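Side-chain contacts in hypothetical oxidoreductase YDHF (Escherichia coli, PDB 1OG6), which binds NADPH in an alpha/beta barrel of the aldo/keto reductase family and probably acts as an oxidoreductase: residues C[98-102]-C[103-107]; C[159-162]-C[163-166]. All coordinates share one frame; numbering follows the deposited sequence.

Contact 1. Residues C[98-102]-C[103-107]; sequences HYITD and RDHII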
# COMPACT_ATOMS: atom_id res chain seq x y z
N HIS C 98 16.48 -7.10 -19.18
CA HIS C 98 15.04 -7.19 -18.99
C HIS C 98 14.61 -8.42 -18.19
O HIS C 98 15.41 -9.03 -17.49
CB HIS C 98 14.33 -7.17 -20.35
CG HIS C 98 14.79 -8.25 -21.28
ND1 HIS C 98 16.09 -8.33 -21.75
CD2 HIS C 98 14.13 -9.30 -21.82
CE1 HIS C 98 16.21 -9.39 -22.53
NE2 HIS C 98 15.03 -9.99 -22.59
N TYR C 99 13.33 -8.77 -18.32
CA TYR C 99 12.75 -9.92 -17.62
C TYR C 99 12.05 -10.89 -18.58
O TYR C 99 11.54 -10.49 -19.63
CB TYR C 99 11.71 -9.45 -16.60
CG TYR C 99 12.18 -8.42 -15.60
CD1 TYR C 99 13.36 -8.61 -14.88
CD2 TYR C 99 11.39 -7.32 -15.28
CE1 TYR C 99 13.74 -7.73 -13.87
CE2 TYR C 99 11.76 -6.44 -14.28
CZ TYR C 99 12.93 -6.65 -13.58
OH TYR C 99 13.28 -5.80 -12.56
N ILE C 100 12.02 -12.17 -18.20
CA ILE C 100 11.34 -13.19 -18.99
C ILE C 100 10.58 -14.18 -18.09
O ILE C 100 11.01 -15.31 -17.86
CB ILE C 100 12.32 -13.97 -19.88
CG1 ILE C 100 13.27 -13.00 -20.58
CG2 ILE C 100 11.54 -14.76 -20.94
CD1 ILE C 100 14.43 -13.68 -21.26
N THR C 101 9.43 -13.73 -17.59
CA THR C 101 8.56 -14.52 -16.73
C THR C 101 7.56 -15.29 -17.60
O THR C 101 6.46 -15.63 -17.17
CB THR C 101 7.78 -13.61 -15.75
OG1 THR C 101 6.95 -12.71 -16.48
CG2 THR C 101 8.75 -12.80 -14.90
N ASP C 102 7.97 -15.55 -18.84
CA ASP C 102 7.18 -16.28 -19.82
C ASP C 102 7.09 -17.75 -19.40
O ASP C 102 8.09 -18.35 -19.02
CB ASP C 102 7.85 -16.15 -21.20
CG ASP C 102 7.30 -17.11 -22.23
OD1 ASP C 102 6.08 -17.05 -22.50
OD2 ASP C 102 8.09 -17.92 -22.77
N ARG C 103 5.89 -18.32 -19.46
CA ARG C 103 5.68 -19.71 -19.08
C ARG C 103 6.79 -20.65 -19.52
O ARG C 103 7.46 -21.27 -18.69
CB ARG C 103 4.33 -20.21 -19.62
CG ARG C 103 4.05 -21.69 -19.38
CD ARG C 103 4.69 -22.56 -20.45
NE ARG C 103 4.62 -23.99 -20.16
CZ ARG C 103 3.49 -24.67 -20.00
NH1 ARG C 103 2.32 -24.05 -20.08
NH2 ARG C 103 3.53 -25.97 -19.75
N ASP C 104 6.97 -20.78 -20.82
CA ASP C 104 7.99 -21.66 -21.38
C ASP C 104 9.41 -21.33 -20.97
O ASP C 104 10.25 -22.22 -20.87
CB ASP C 104 7.89 -21.68 -22.90
CG ASP C 104 6.91 -22.72 -23.41
OD1 ASP C 104 5.72 -22.63 -23.07
OD2 ASP C 104 7.34 -23.62 -24.16
N HIS C 105 9.71 -20.06 -20.75
CA HIS C 105 11.06 -19.70 -20.36
C HIS C 105 11.41 -20.24 -18.99
O HIS C 105 12.51 -20.76 -18.79
CB HIS C 105 11.25 -18.20 -20.37
CG HIS C 105 12.57 -17.78 -19.81
ND1 HIS C 105 12.83 -17.79 -18.46
CD2 HIS C 105 13.72 -17.42 -20.41
CE1 HIS C 105 14.08 -17.45 -18.25
NE2 HIS C 105 14.65 -17.22 -19.42
N ILE C 106 10.50 -20.11 -18.05
CA ILE C 106 10.75 -20.61 -16.70
C ILE C 106 11.05 -22.11 -16.77
O ILE C 106 12.15 -22.54 -16.42
CB ILE C 106 9.52 -20.37 -15.77
CG1 ILE C 106 9.28 -18.87 -15.62
CG2 ILE C 106 9.76 -21.00 -14.41
CD1 ILE C 106 7.97 -18.54 -14.99
N ILE C 107 10.08 -22.90 -17.24
CA ILE C 107 10.26 -24.35 -17.34
C ILE C 107 11.56 -24.67 -18.08
O ILE C 107 12.12 -25.76 -17.93
CB ILE C 107 9.10 -25.00 -18.10
CG1 ILE C 107 7.77 -24.66 -17.43
CG2 ILE C 107 9.26 -26.50 -18.09
CD1 ILE C 107 6.59 -25.35 -18.06

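Contact 2. Residues C[159-162]-C[163-166]; sequences NFTP and AQFA. With NAP (NADP nicotinamide-adenine-dinucleotide phosphate), chain F.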
# COMPACT_ATOMS: atom_id res chain seq x y z
N ASN C 159 12.00 -10.10 -4.08
CA ASN C 159 11.89 -8.65 -4.25
C ASN C 159 10.50 -8.25 -4.71
O ASN C 159 10.34 -7.31 -5.48
CB ASN C 159 12.92 -8.16 -5.25
CG ASN C 159 14.31 -8.63 -4.94
OD1 ASN C 159 14.90 -8.24 -3.94
ND2 ASN C 159 14.84 -9.49 -5.79
N PHE C 160 9.49 -8.98 -4.23
CA PHE C 160 8.11 -8.70 -4.59
C PHE C 160 7.44 -7.77 -3.59
O PHE C 160 7.63 -7.88 -2.38
CB PHE C 160 7.27 -9.98 -4.64
CG PHE C 160 7.38 -10.73 -5.93
CD1 PHE C 160 6.29 -11.44 -6.41
CD2 PHE C 160 8.56 -10.75 -6.64
CE1 PHE C 160 6.38 -12.17 -7.58
CE2 PHE C 160 8.66 -11.48 -7.82
CZ PHE C 160 7.56 -12.19 -8.29
N THR C 161 6.64 -6.86 -4.12
CA THR C 161 5.89 -5.92 -3.32
C THR C 161 4.80 -6.77 -2.71
O THR C 161 4.53 -7.87 -3.21
CB THR C 161 5.27 -4.85 -4.22
OG1 THR C 161 6.31 -4.03 -4.75
CG2 THR C 161 4.28 -3.98 -3.45
N PRO C 162 4.16 -6.31 -1.62
CA PRO C 162 3.11 -7.16 -1.08
C PRO C 162 1.98 -7.37 -2.10
O PRO C 162 1.35 -8.43 -2.14
CB PRO C 162 2.65 -6.39 0.15
CG PRO C 162 3.91 -5.77 0.62
CD PRO C 162 4.54 -5.27 -0.66
N ALA C 163 1.76 -6.36 -2.94
CA ALA C 163 0.72 -6.43 -3.97
C ALA C 163 1.06 -7.42 -5.09
O ALA C 163 0.17 -8.06 -5.66
CB ALA C 163 0.49 -5.04 -4.55
N GLN C 164 2.34 -7.54 -5.39
CA GLN C 164 2.81 -8.45 -6.42
C GLN C 164 2.89 -9.88 -5.87
O GLN C 164 2.66 -10.84 -6.59
CB GLN C 164 4.18 -7.99 -6.88
CG GLN C 164 4.32 -6.49 -6.86
CD GLN C 164 5.47 -6.02 -7.69
OE1 GLN C 164 6.63 -6.31 -7.40
NE2 GLN C 164 5.16 -5.29 -8.74
N PHE C 165 3.23 -9.99 -4.59
CA PHE C 165 3.33 -11.27 -3.92
C PHE C 165 1.93 -11.86 -3.85
O PHE C 165 1.73 -13.04 -4.07
CB PHE C 165 3.87 -11.07 -2.51
CG PHE C 165 4.00 -12.34 -1.71
CD1 PHE C 165 5.23 -12.95 -1.56
CD2 PHE C 165 2.89 -12.90 -1.10
CE1 PHE C 165 5.35 -14.12 -0.82
CE2 PHE C 165 3.00 -14.07 -0.35
CZ PHE C 165 4.24 -14.68 -0.21
N ALA C 166 0.95 -11.01 -3.52
CA ALA C 166 -0.44 -11.44 -3.41
C ALA C 166 -1.02 -11.79 -4.76
O ALA C 166 -1.76 -12.77 -4.88
CB ALA C 166 -1.28 -10.35 -2.75
PA NAP F . 26.69 -9.74 1.78
O1A NAP F . 26.49 -8.36 2.01
O2A NAP F . 26.40 -10.85 2.77
O5B NAP F . 28.20 -10.00 1.33
C5B NAP F . 29.24 -9.36 2.10
C4B NAP F . 30.43 -9.19 1.08
O4B NAP F . 31.45 -8.50 1.90
C3B NAP F . 31.12 -10.51 0.65
O3B NAP F . 31.38 -10.37 -0.74
C2B NAP F . 32.41 -10.62 1.44
O2B NAP F . 33.53 -11.01 0.64
C1B NAP F . 32.66 -9.20 2.04
N9A NAP F . 33.03 -9.31 3.44
C8A NAP F . 32.53 -10.09 4.46
N7A NAP F . 33.13 -9.91 5.63
C5A NAP F . 34.08 -8.94 5.34
C6A NAP F . 35.03 -8.33 6.18
N6A NAP F . 35.23 -8.57 7.49
N1A NAP F . 35.87 -7.36 5.60
N3A NAP F . 34.83 -7.61 3.39
C4A NAP F . 34.02 -8.56 3.99
O3 NAP F . 25.85 -10.15 0.50
PN NAP F . 26.24 -10.27 -1.02
O1N NAP F . 25.78 -9.30 -2.03
O2N NAP F . 26.68 -11.66 -1.36
O5D NAP F . 24.70 -10.74 -1.22
C5D NAP F . 24.01 -11.70 -0.32
C4D NAP F . 23.56 -12.94 -1.06
O4D NAP F . 22.19 -12.86 -1.55
C3D NAP F . 24.42 -13.43 -2.28
O3D NAP F . 25.36 -14.44 -1.90
O2D NAP F . 23.32 -15.33 -3.47
C1D NAP F . 22.09 -13.35 -2.92
N1N NAP F . 21.54 -12.25 -3.79
C2N NAP F . 20.16 -12.22 -4.15
C3N NAP F . 19.71 -11.19 -4.99
C7N NAP F . 18.23 -11.16 -5.38
O7N NAP F . 17.88 -10.26 -6.10
N7N NAP F . 17.39 -12.06 -4.94
C4N NAP F . 20.62 -10.16 -5.50
C5N NAP F . 21.99 -10.22 -5.11
C6N NAP F . 22.47 -11.26 -4.26
P2B NAP F . 34.71 -11.98 1.16
O1X NAP F . 34.63 -13.47 1.49
O2X NAP F . 36.03 -11.36 0.78
O3X NAP F . 34.48 -12.54 -0.23

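Contact 1. Residues C[98-102]-C[103-107]
Asp102, the N-cap residue of helix 103-116, meets Ile106 and His105 through its carbonyl O and His105 again through its carboxylate. The carbonyl O receives a straight bond from Ile106 N, at 3.1 Å and 164°, the first i to i+4 bond of the helix, and a weak, bent one from His105 N. With CG anti to the backbone N (chi1 167°), the carboxylate folds toward the opening turn, and OD2 takes a weak N-cap bond from His105 N at 3.4 Å. One residue on, Arg103 NE pairs with Asp104 OD1 at 3.4 Å in a salt bridge between successive residues.

Beyond the cap, Ile100 lies over one face of the His105 imidazole and crosses it at about a right angle. Its CB stands 3.8 Å from the ring centroid, nearly on the normal, a CH-pi contact, while CG2 approaches CG of the same ring. Ile106 CD1 comes within 3.9 Å of Thr101 O.

Thr101 OG1 bonds to Asp131 and, weakly, to Arg282 of the second subunit. The turn leads from strand 98-99, paired antiparallel with strand 79-87, into its helix, where Ile106 packs on strands 79-87 and 122-127 and on helix 136-147.

Contact 2. Residues C[159-162]-C[163-166]
Thr161 and Gln164 meet in a local helix-start contact that joins backbone bonds, one weak side-chain bond and packing, where the loop that leaves strand 152-158 and carries Asn159 into the cofactor site enters helix 162-169. Gln164 turns its amide back over this loop: OE1 accepts a weak but straight bond from Thr161 N, at 3.3 Å and 167°, while CG lies against Thr161 CB. The side chains cross obliquely. Beyond CG the glutamine runs extended (chi2 -162°), which carries its amide out to Thr161. Replacing Gln164 with an alanine is likely to leave Thr161 N without this acceptor and to open a gap beside Thr161 CB.

Thr161 occupies the N-cap position, but its hydroxyl makes no capping bond. Its carbonyl O receives Phe165 N at 2.8 Å in an ordinary helical bond and, weakly, Gln164 N. Ala166 N then bonds to Pro162 O at 3.0 Å, continuing the helical pattern from a proline in the first turn. This strand-to-helix passage belongs to the alpha/beta barrel of the aldo/keto reductases, whose cofactor lies at the carboxyl ends of the strands. Here Asn159 ND2 donates to the nicotinamide carboxamide oxygen O7N of NADP at 3.2 Å and 156°. Its OD1 accepts from Trp209 NE1, and these two bonds, with a weak one from ND2 to His128 O, hold the amide in this orientation.

The Phe160 ring presents its edge to the Phe165 backbone, with Phe165 CA in the ring plane, and Phe160 CB lies 4.2 Å from Phe165 CB. Phe165 sends its own ring away from the loop, toward Leu176, Leu202 and helix 195-201. Pro162 also touches that helix, and Gln164 packs on Asp197 of the second subunit.

In the fold
Contacts 1 and 2 both mark the passage from a strand or loop into a helix, with nearest atoms about 7 Å apart, without touching. Both are partly buried and reach the second subunit; contact 1, with an exposed Asp104, is centred 21 Å from the chain centre, contact 2, with no exposed residue among those touching, 16 Å. They differ in how the helix begins: a carboxylate helps cap helix 103-116, whereas a glutamine from within helix 162-169 reaches back to the chain before it. Aromatic packing is an aliphatic group over an imidazole face in contact 1, but a phenyl edge beside backbone in contact 2. The cofactor is hydrogen-bonded by Asn159 in contact 2, but about 13 Å from the side chain of Thr101 in contact 1.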